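PDB 6WO6: RavA from Legionella pneumophila str. Paris, which is a Legionella effector of unknown activity, an elongated, all-helical protein that probably acts inside the infected host cell. Local coordinates for residues F190-I201 and D232-F240; S215-L223 and E286-L294. The protein carries 2 engineered substitutions. All coordinates share one frame; numbering follows the deposited sequence.

Contact 1 of 2, residues F190-I201 and D232-F240; sequences FSSREFKIDSCI and DVVMKIKGF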
loop_
_atom_site.group_PDB
_atom_site.type_symbol
_atom_site.label_atom_id
_atom_site.label_comp_id
_atom_site.label_asym_id
_atom_site.label_seq_id
_atom_site.Cartn_x
_atom_site.Cartn_y
_atom_site.Cartn_z
ATOM N N PHE A 190 2.076 -14.088 8.160
ATOM C CA PHE A 190 3.433 -14.464 7.788
ATOM C C PHE A 190 3.540 -15.909 7.324
ATOM O O PHE A 190 4.377 -16.215 6.465
ATOM C CB PHE A 190 4.378 -14.232 8.969
ATOM C CG PHE A 190 4.393 -12.814 9.462
ATOM C CD1 PHE A 190 3.434 -12.365 10.357
ATOM C CD2 PHE A 190 5.363 -11.928 9.028
ATOM C CE1 PHE A 190 3.445 -11.053 10.808
ATOM C CE2 PHE A 190 5.379 -10.618 9.478
ATOM C CZ PHE A 190 4.418 -10.181 10.369
ATOM N N SER A 191 2.722 -16.805 7.870
ATOM C CA SER A 191 2.783 -18.211 7.497
ATOM C C SER A 191 1.938 -18.548 6.274
ATOM O O SER A 191 1.867 -19.722 5.897
ATOM C CB SER A 191 2.351 -19.094 8.675
ATOM O OG SER A 191 1.022 -18.807 9.071
ATOM N N SER A 192 1.303 -17.560 5.648
ATOM C CA SER A 192 0.467 -17.825 4.487
ATOM C C SER A 192 1.312 -18.259 3.295
ATOM O O SER A 192 2.445 -17.808 3.107
ATOM C CB SER A 192 -0.351 -16.583 4.120
ATOM O OG SER A 192 -1.090 -16.780 2.925
ATOM N N ARG A 193 0.746 -19.157 2.486
ATOM C CA ARG A 193 1.425 -19.575 1.265
ATOM C C ARG A 193 1.564 -18.420 0.281
ATOM O O ARG A 193 2.502 -18.401 -0.523
ATOM C CB ARG A 193 0.674 -20.739 0.619
ATOM N N GLU A 194 0.654 -17.449 0.337
ATOM C CA GLU A 194 0.674 -16.301 -0.561
ATOM C C GLU A 194 1.582 -15.179 -0.073
ATOM O O GLU A 194 1.562 -14.093 -0.664
ATOM C CB GLU A 194 -0.745 -15.757 -0.756
ATOM C CG GLU A 194 -1.853 -16.684 -0.277
ATOM C CD GLU A 194 -2.001 -17.924 -1.137
ATOM O OE1 GLU A 194 -1.709 -17.849 -2.351
ATOM O OE2 GLU A 194 -2.405 -18.975 -0.597
ATOM N N PHE A 195 2.364 -15.405 0.982
ATOM C CA PHE A 195 3.212 -14.346 1.512
ATOM C C PHE A 195 4.309 -13.995 0.515
ATOM O O PHE A 195 5.058 -14.867 0.061
ATOM C CB PHE A 195 3.834 -14.753 2.847
ATOM C CG PHE A 195 4.709 -13.688 3.441
ATOM C CD1 PHE A 195 4.168 -12.695 4.241
ATOM C CD2 PHE A 195 6.069 -13.661 3.176
ATOM C CE1 PHE A 195 4.969 -11.705 4.775
ATOM C CE2 PHE A 195 6.873 -12.671 3.704
ATOM C CZ PHE A 195 6.324 -11.694 4.507
ATOM N N LYS A 196 4.415 -12.709 0.194
ATOM C CA LYS A 196 5.387 -12.211 -0.774
ATOM C C LYS A 196 6.101 -11.015 -0.163
ATOM O O LYS A 196 5.515 -9.934 -0.037
ATOM C CB LYS A 196 4.701 -11.844 -2.090
ATOM C CG LYS A 196 4.102 -13.052 -2.795
ATOM C CD LYS A 196 3.072 -12.670 -3.838
ATOM C CE LYS A 196 2.405 -13.915 -4.400
ATOM N NZ LYS A 196 1.182 -13.596 -5.185
ATOM N N ILE A 197 7.366 -11.212 0.215
ATOM C CA ILE A 197 8.121 -10.164 0.895
ATOM C C ILE A 197 8.278 -8.944 -0.006
ATOM O O ILE A 197 8.248 -7.800 0.464
ATOM C CB ILE A 197 9.485 -10.711 1.358
ATOM C CG1 ILE A 197 10.300 -9.620 2.052
ATOM C CG2 ILE A 197 10.259 -11.309 0.191
ATOM C CD1 ILE A 197 9.676 -9.129 3.336
ATOM N N ASP A 198 8.433 -9.164 -1.315
ATOM C CA ASP A 198 8.616 -8.039 -2.224
ATOM C C ASP A 198 7.334 -7.230 -2.379
ATOM O O ASP A 198 7.398 -6.011 -2.566
ATOM C CB ASP A 198 9.126 -8.522 -3.586
ATOM C CG ASP A 198 8.186 -9.501 -4.258
ATOM O OD1 ASP A 198 7.685 -10.421 -3.576
ATOM O OD2 ASP A 198 7.950 -9.352 -5.478
ATOM N N SER A 199 6.168 -7.875 -2.286
ATOM C CA SER A 199 4.919 -7.118 -2.281
ATOM C C SER A 199 4.789 -6.286 -1.011
ATOM O O SER A 199 4.309 -5.147 -1.058
ATOM C CB SER A 199 3.720 -8.056 -2.427
ATOM O OG SER A 199 3.583 -8.515 -3.758
ATOM N N CYS A 200 5.212 -6.839 0.132
ATOM C CA CYS A 200 5.190 -6.077 1.378
ATOM C C CYS A 200 6.123 -4.875 1.304
ATOM O O CYS A 200 5.774 -3.779 1.757
ATOM C CB CYS A 200 5.570 -6.971 2.559
ATOM S SG CYS A 200 4.386 -8.292 2.946
ATOM N N ILE A 201 7.311 -5.057 0.726
ATOM C CA ILE A 201 8.280 -3.966 0.665
ATOM C C ILE A 201 7.835 -2.902 -0.335
ATOM O O ILE A 201 7.895 -1.700 -0.052
ATOM C CB ILE A 201 9.679 -4.514 0.332
ATOM C CG1 ILE A 201 10.195 -5.377 1.488
ATOM C CG2 ILE A 201 10.647 -3.379 0.030
ATOM C CD1 ILE A 201 11.515 -6.049 1.211
ATOM N N ASP A 232 11.095 -16.702 11.885
ATOM C CA ASP A 232 10.632 -16.349 10.547
ATOM C C ASP A 232 9.816 -15.061 10.569
ATOM O O ASP A 232 10.012 -14.168 9.732
ATOM C CB ASP A 232 9.816 -17.507 9.974
ATOM C CG ASP A 232 9.214 -17.190 8.626
ATOM O OD1 ASP A 232 9.976 -17.125 7.639
ATOM O OD2 ASP A 232 7.978 -17.009 8.556
ATOM N N VAL A 233 8.890 -14.951 11.526
ATOM C CA VAL A 233 8.096 -13.731 11.675
ATOM C C VAL A 233 9.005 -12.528 11.903
ATOM O O VAL A 233 8.825 -11.462 11.297
ATOM C CB VAL A 233 7.082 -13.892 12.822
ATOM C CG1 VAL A 233 6.411 -12.567 13.127
ATOM C CG2 VAL A 233 6.048 -14.946 12.471
ATOM N N VAL A 234 9.998 -12.682 12.782
ATOM C CA VAL A 234 10.873 -11.558 13.104
ATOM C C VAL A 234 11.702 -11.151 11.888
ATOM O O VAL A 234 11.870 -9.957 11.606
ATOM C CB VAL A 234 11.760 -11.902 14.314
ATOM C CG1 VAL A 234 12.749 -10.787 14.591
ATOM C CG2 VAL A 234 10.896 -12.150 15.537
ATOM N N MET A 235 12.232 -12.133 11.150
ATOM C CA MET A 235 13.029 -11.817 9.970
ATOM C C MET A 235 12.189 -11.115 8.915
ATOM O O MET A 235 12.653 -10.168 8.275
ATOM C CB MET A 235 13.662 -13.084 9.392
ATOM C CG MET A 235 14.671 -13.754 10.306
ATOM S SD MET A 235 16.012 -12.657 10.812
ATOM C CE MET A 235 17.196 -12.940 9.502
ATOM N N LYS A 236 10.938 -11.545 8.735
ATOM C CA LYS A 236 10.080 -10.887 7.752
ATOM C C LYS A 236 9.757 -9.453 8.164
ATOM O O LYS A 236 9.788 -8.537 7.325
ATOM C CB LYS A 236 8.806 -11.703 7.545
ATOM C CG LYS A 236 9.041 -12.926 6.669
ATOM C CD LYS A 236 7.902 -13.926 6.729
ATOM C CE LYS A 236 8.214 -15.133 5.858
ATOM N NZ LYS A 236 7.182 -16.194 5.983
ATOM N N ILE A 237 9.458 -9.232 9.447
ATOM C CA ILE A 237 9.202 -7.871 9.919
ATOM C C ILE A 237 10.424 -6.992 9.683
ATOM O O ILE A 237 10.320 -5.893 9.125
ATOM C CB ILE A 237 8.787 -7.878 11.400
ATOM C CG1 ILE A 237 7.456 -8.611 11.573
ATOM C CG2 ILE A 237 8.683 -6.455 11.926
ATOM C CD1 ILE A 237 7.119 -8.925 13.012
ATOM N N LYS A 238 11.606 -7.469 10.084
ATOM C CA LYS A 238 12.828 -6.722 9.797
ATOM C C LYS A 238 13.075 -6.590 8.301
ATOM O O LYS A 238 13.842 -5.717 7.881
ATOM C CB LYS A 238 14.030 -7.381 10.481
ATOM C CG LYS A 238 14.301 -6.847 11.882
ATOM C CD LYS A 238 14.241 -7.949 12.926
ATOM C CE LYS A 238 15.626 -8.470 13.286
ATOM N NZ LYS A 238 16.426 -7.466 14.048
ATOM N N GLY A 239 12.442 -7.429 7.493
ATOM C CA GLY A 239 12.565 -7.333 6.056
ATOM C C GLY A 239 11.770 -6.195 5.448
ATOM O O GLY A 239 12.281 -5.485 4.577
ATOM N N PHE A 240 10.517 -6.008 5.870
ATOM C CA PHE A 240 9.714 -4.921 5.313
ATOM C C PHE A 240 9.452 -3.783 6.299
ATOM O O PHE A 240 8.674 -2.876 5.984
ATOM C CB PHE A 240 8.390 -5.453 4.740
ATOM C CG PHE A 240 7.428 -5.980 5.769
ATOM C CD1 PHE A 240 6.555 -5.129 6.428
ATOM C CD2 PHE A 240 7.368 -7.335 6.048
ATOM C CE1 PHE A 240 5.666 -5.612 7.369
ATOM C CE2 PHE A 240 6.475 -7.826 6.985
ATOM C CZ PHE A 240 5.621 -6.962 7.644
#

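Contact 2 of 2, residues S215-L223 and E286-L294; sequences SSIAGKLAL and EFAILFPEL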
loop_
_atom_site.group_PDB
_atom_site.type_symbol
_atom_site.label_atom_id
_atom_site.label_comp_id
_atom_site.label_asym_id
_atom_site.label_seq_id
_atom_site.Cartn_x
_atom_site.Cartn_y
_atom_site.Cartn_z
ATOM N N SER A 215 1.300 -2.767 19.853
ATOM C CA SER A 215 1.273 -3.482 21.126
ATOM C C SER A 215 0.322 -4.672 21.065
ATOM O O SER A 215 0.681 -5.793 21.447
ATOM C CB SER A 215 0.875 -2.532 22.253
ATOM O OG SER A 215 1.838 -1.508 22.416
ATOM N N SER A 216 -0.904 -4.442 20.585
ATOM C CA SER A 216 -1.884 -5.519 20.486
ATOM C C SER A 216 -1.424 -6.602 19.518
ATOM O O SER A 216 -1.548 -7.801 19.804
ATOM C CB SER A 216 -3.235 -4.946 20.053
ATOM O OG SER A 216 -4.116 -5.968 19.625
ATOM N N ILE A 217 -0.902 -6.196 18.358
ATOM C CA ILE A 217 -0.425 -7.164 17.376
ATOM C C ILE A 217 0.718 -7.983 17.956
ATOM O O ILE A 217 0.783 -9.202 17.767
ATOM C CB ILE A 217 -0.006 -6.447 16.077
ATOM C CG1 ILE A 217 -1.169 -5.632 15.515
ATOM C CG2 ILE A 217 0.491 -7.447 15.043
ATOM C CD1 ILE A 217 -0.749 -4.657 14.440
ATOM N N ALA A 218 1.632 -7.331 18.679
ATOM C CA ALA A 218 2.762 -8.046 19.259
ATOM C C ALA A 218 2.304 -9.024 20.329
ATOM O O ALA A 218 2.833 -10.137 20.427
ATOM C CB ALA A 218 3.772 -7.053 19.833
ATOM N N GLY A 219 1.318 -8.628 21.137
ATOM C CA GLY A 219 0.782 -9.546 22.130
ATOM C C GLY A 219 0.148 -10.769 21.497
ATOM O O GLY A 219 0.415 -11.907 21.901
ATOM N N LYS A 220 -0.695 -10.552 20.481
ATOM C CA LYS A 220 -1.327 -11.680 19.799
ATOM C C LYS A 220 -0.301 -12.550 19.080
ATOM O O LYS A 220 -0.461 -13.774 19.027
ATOM C CB LYS A 220 -2.390 -11.185 18.819
ATOM C CG LYS A 220 -3.537 -10.430 19.476
ATOM C CD LYS A 220 -4.768 -10.414 18.584
ATOM C CE LYS A 220 -5.846 -9.493 19.130
ATOM N NZ LYS A 220 -5.470 -8.058 18.987
ATOM N N LEU A 221 0.759 -11.947 18.539
ATOM C CA LEU A 221 1.816 -12.731 17.910
ATOM C C LEU A 221 2.523 -13.607 18.935
ATOM O O LEU A 221 2.674 -14.816 18.734
ATOM C CB LEU A 221 2.816 -11.809 17.213
ATOM C CG LEU A 221 2.420 -11.288 15.831
ATOM C CD1 LEU A 221 3.462 -10.312 15.307
ATOM C CD2 LEU A 221 2.238 -12.449 14.871
ATOM N N ALA A 222 2.962 -13.009 20.045
ATOM C CA ALA A 222 3.621 -13.785 21.091
ATOM C C ALA A 222 2.719 -14.891 21.618
ATOM O O ALA A 222 3.210 -15.958 22.007
ATOM C CB ALA A 222 4.056 -12.867 22.234
ATOM N N LEU A 223 1.404 -14.667 21.625
ATOM C CA LEU A 223 0.495 -15.672 22.167
ATOM C C LEU A 223 0.255 -16.821 21.187
ATOM O O LEU A 223 0.308 -17.993 21.578
ATOM C CB LEU A 223 -0.830 -15.019 22.564
ATOM C CG LEU A 223 -1.882 -15.951 23.167
ATOM C CD1 LEU A 223 -1.336 -16.651 24.402
ATOM C CD2 LEU A 223 -3.154 -15.185 23.496
ATOM N N GLU A 286 1.562 -4.288 29.188
ATOM C CA GLU A 286 1.519 -4.079 27.745
ATOM C C GLU A 286 1.154 -5.357 27.004
ATOM O O GLU A 286 0.546 -5.301 25.930
ATOM C CB GLU A 286 2.868 -3.548 27.255
ATOM C CG GLU A 286 2.875 -3.053 25.816
ATOM C CD GLU A 286 4.233 -2.518 25.389
ATOM O OE1 GLU A 286 5.240 -2.844 26.052
ATOM O OE2 GLU A 286 4.294 -1.769 24.392
ATOM N N PHE A 287 1.502 -6.513 27.568
ATOM C CA PHE A 287 1.269 -7.816 26.955
ATOM C C PHE A 287 0.500 -8.727 27.903
ATOM O O PHE A 287 0.776 -9.927 28.004
ATOM C CB PHE A 287 2.590 -8.454 26.535
ATOM C CG PHE A 287 3.371 -7.628 25.554
ATOM C CD1 PHE A 287 2.749 -7.073 24.446
ATOM C CD2 PHE A 287 4.721 -7.391 25.747
ATOM C CE1 PHE A 287 3.466 -6.306 23.539
ATOM C CE2 PHE A 287 5.444 -6.624 24.845
ATOM C CZ PHE A 287 4.815 -6.082 23.740
ATOM N N ALA A 288 -0.492 -8.162 28.598
ATOM C CA ALA A 288 -1.219 -8.910 29.619
ATOM C C ALA A 288 -1.937 -10.123 29.040
ATOM O O ALA A 288 -2.144 -11.117 29.749
ATOM C CB ALA A 288 -2.213 -7.990 30.327
ATOM N N ILE A 289 -2.305 -10.067 27.755
ATOM C CA ILE A 289 -3.018 -11.165 27.109
ATOM C C ILE A 289 -2.255 -12.479 27.222
ATOM O O ILE A 289 -2.856 -13.555 27.137
ATOM C CB ILE A 289 -3.295 -10.809 25.631
ATOM C CG1 ILE A 289 -4.311 -11.775 25.017
ATOM C CG2 ILE A 289 -2.004 -10.810 24.828
ATOM C CD1 ILE A 289 -4.622 -11.481 23.569
ATOM N N LEU A 290 -0.940 -12.416 27.439
ATOM C CA LEU A 290 -0.145 -13.634 27.540
ATOM C C LEU A 290 -0.465 -14.434 28.797
ATOM O O LEU A 290 -0.312 -15.660 28.796
ATOM C CB LEU A 290 1.344 -13.286 27.516
ATOM C CG LEU A 290 1.971 -13.003 26.155
ATOM C CD1 LEU A 290 3.389 -12.492 26.318
ATOM C CD2 LEU A 290 1.954 -14.268 25.324
ATOM N N PHE A 291 -0.916 -13.777 29.868
ATOM C CA PHE A 291 -0.855 -14.409 31.185
ATOM C C PHE A 291 -1.957 -15.431 31.476
ATOM O O PHE A 291 -1.640 -16.517 31.978
ATOM C CB PHE A 291 -0.829 -13.334 32.274
ATOM C CG PHE A 291 0.502 -12.659 32.409
ATOM C CD1 PHE A 291 0.861 -11.627 31.557
ATOM C CD2 PHE A 291 1.406 -13.074 33.368
ATOM C CE1 PHE A 291 2.090 -11.010 31.674
ATOM C CE2 PHE A 291 2.640 -12.464 33.490
ATOM C CZ PHE A 291 2.984 -11.430 32.645
ATOM N N PRO A 292 -3.241 -15.147 31.210
ATOM C CA PRO A 292 -4.271 -16.155 31.538
ATOM C C PRO A 292 -4.046 -17.504 30.874
ATOM O O PRO A 292 -4.265 -18.542 31.511
ATOM C CB PRO A 292 -5.569 -15.493 31.057
ATOM C CG PRO A 292 -5.291 -14.038 31.138
ATOM C CD PRO A 292 -3.854 -13.895 30.726
ATOM N N GLU A 293 -3.608 -17.526 29.613
ATOM C CA GLU A 293 -3.360 -18.794 28.934
ATOM C C GLU A 293 -2.161 -19.518 29.537
ATOM O O GLU A 293 -2.260 -20.679 29.947
ATOM C CB GLU A 293 -3.138 -18.558 27.439
ATOM C CG GLU A 293 -4.227 -19.127 26.545
ATOM C CD GLU A 293 -5.270 -18.092 26.168
ATOM O OE1 GLU A 293 -6.171 -18.420 25.367
ATOM O OE2 GLU A 293 -5.186 -16.948 26.668
ATOM N N LEU A 294 -1.012 -18.843 29.593
ATOM C CA LEU A 294 0.220 -19.497 30.018
ATOM C C LEU A 294 0.232 -19.831 31.507
ATOM O O LEU A 294 0.989 -20.717 31.922
ATOM C CB LEU A 294 1.417 -18.616 29.660
ATOM C CG LEU A 294 1.483 -18.186 28.192
ATOM C CD1 LEU A 294 2.754 -17.402 27.912
ATOM C CD2 LEU A 294 1.372 -19.386 27.264
#

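Contact 1 of 2, residues F190-I201 and D232-F240
K236 leaves its helix with CG anti to its own carbonyl carbon (chi1 -77°) and then runs fully extended, which lays its methylenes along the F195 ring. F195 comes to meet it because its CG stands anti to the backbone N (chi1 -179°). The two side chains run antiparallel alongside one another, with K236 CD over one face of the ring, and the ammonium ends off-centre, NZ 4.4 Å from the ring centroid, in a cation-pi contact. NZ also donates to F190 O at 2.8 Å, tilted out of the carbonyl plane, and forms a salt bridge with D232 OD2 on that atom's syn side. Two short bonds thus hold the ammonium, with the ring a third, looser partner.

Next to this amine the F190 ring enters a hole of one helix, formed by V233, K236, I237 and F240. V233 CG1 sits squarely over one face, 3.9 Å from the centroid, while K236 CB lies at the edge. F240 in turn fits between F190 and I197, C200 and I201; F190 CE2 and I197 CD1 approach its edge, and the C200 sulfur stands above its face at a distance. F207 stacks on F240. Knobs-into-holes packing thus sets helix 230-240 against a helix-turn-helix element (188-191, turn 192-195, 197-202) of an all-helical fold.

Contact 2 of 2, residues S215-L223 and E286-L294
L223 and L290 point in opposing directions as they pass, where two near-parallel helix segments, 215-223 and 290-294, pack side by side at 15° and the F287-L290 type I turn fits against the small residues A218, G219 and A222. L290 CD2 lies against the backbone of the other helix, 3.8 Å from L223 CA, and also touches the CB atoms of A222 and L223. In L223, CG anti to the backbone N (chi1 -179°) swings the branch toward 286-294, and chi2 (58°) splits the methyls between I289 and E293. The L223 side chain stands roughly perpendicular to both; CD2 touches I289 CG1 at 3.9 Å and CD1 touches E293 CB. I289 CG2 comes over G219, whose lack of a side chain lets the methyl approach the backbone.

Farther back along the helix, F287 presents the edge of its ring to S215 O, with CE1 also against A218 CB and CD1 near G219 CA. E286 CG covers one face of the same ring, offset toward the rim. At the start of 215-223, E286 OE2 has its main polar partner in K250 of helix 246-265, whose NZ forms a salt bridge with it. Separately, the serine hydroxyl donates to the anti lone pair of the carboxylate, S215 OG lying 3.2 Å from E286 OE2.

In the fold
Contacts 1 and 2 lie 21 Å apart between centres, yet their nearest atoms come within about 4 Å without touching. Along the chain they interleave: 190-201 precedes 215-223, which precedes 232-240, and 286-294 comes last. Helix 214-224 therefore sits between the two partners of contact 1 in sequence while serving contact 2. Helix 246-265 joins the two regions, touching V234 and I237 from 232-240, as well as L221 of 215-223 and F287 and F291 of 286-294. The centre of contact 1 lies about 14 Å, that of contact 2 about 27 Å, from the centre of this elongated chain; both are structural packing between helical elements.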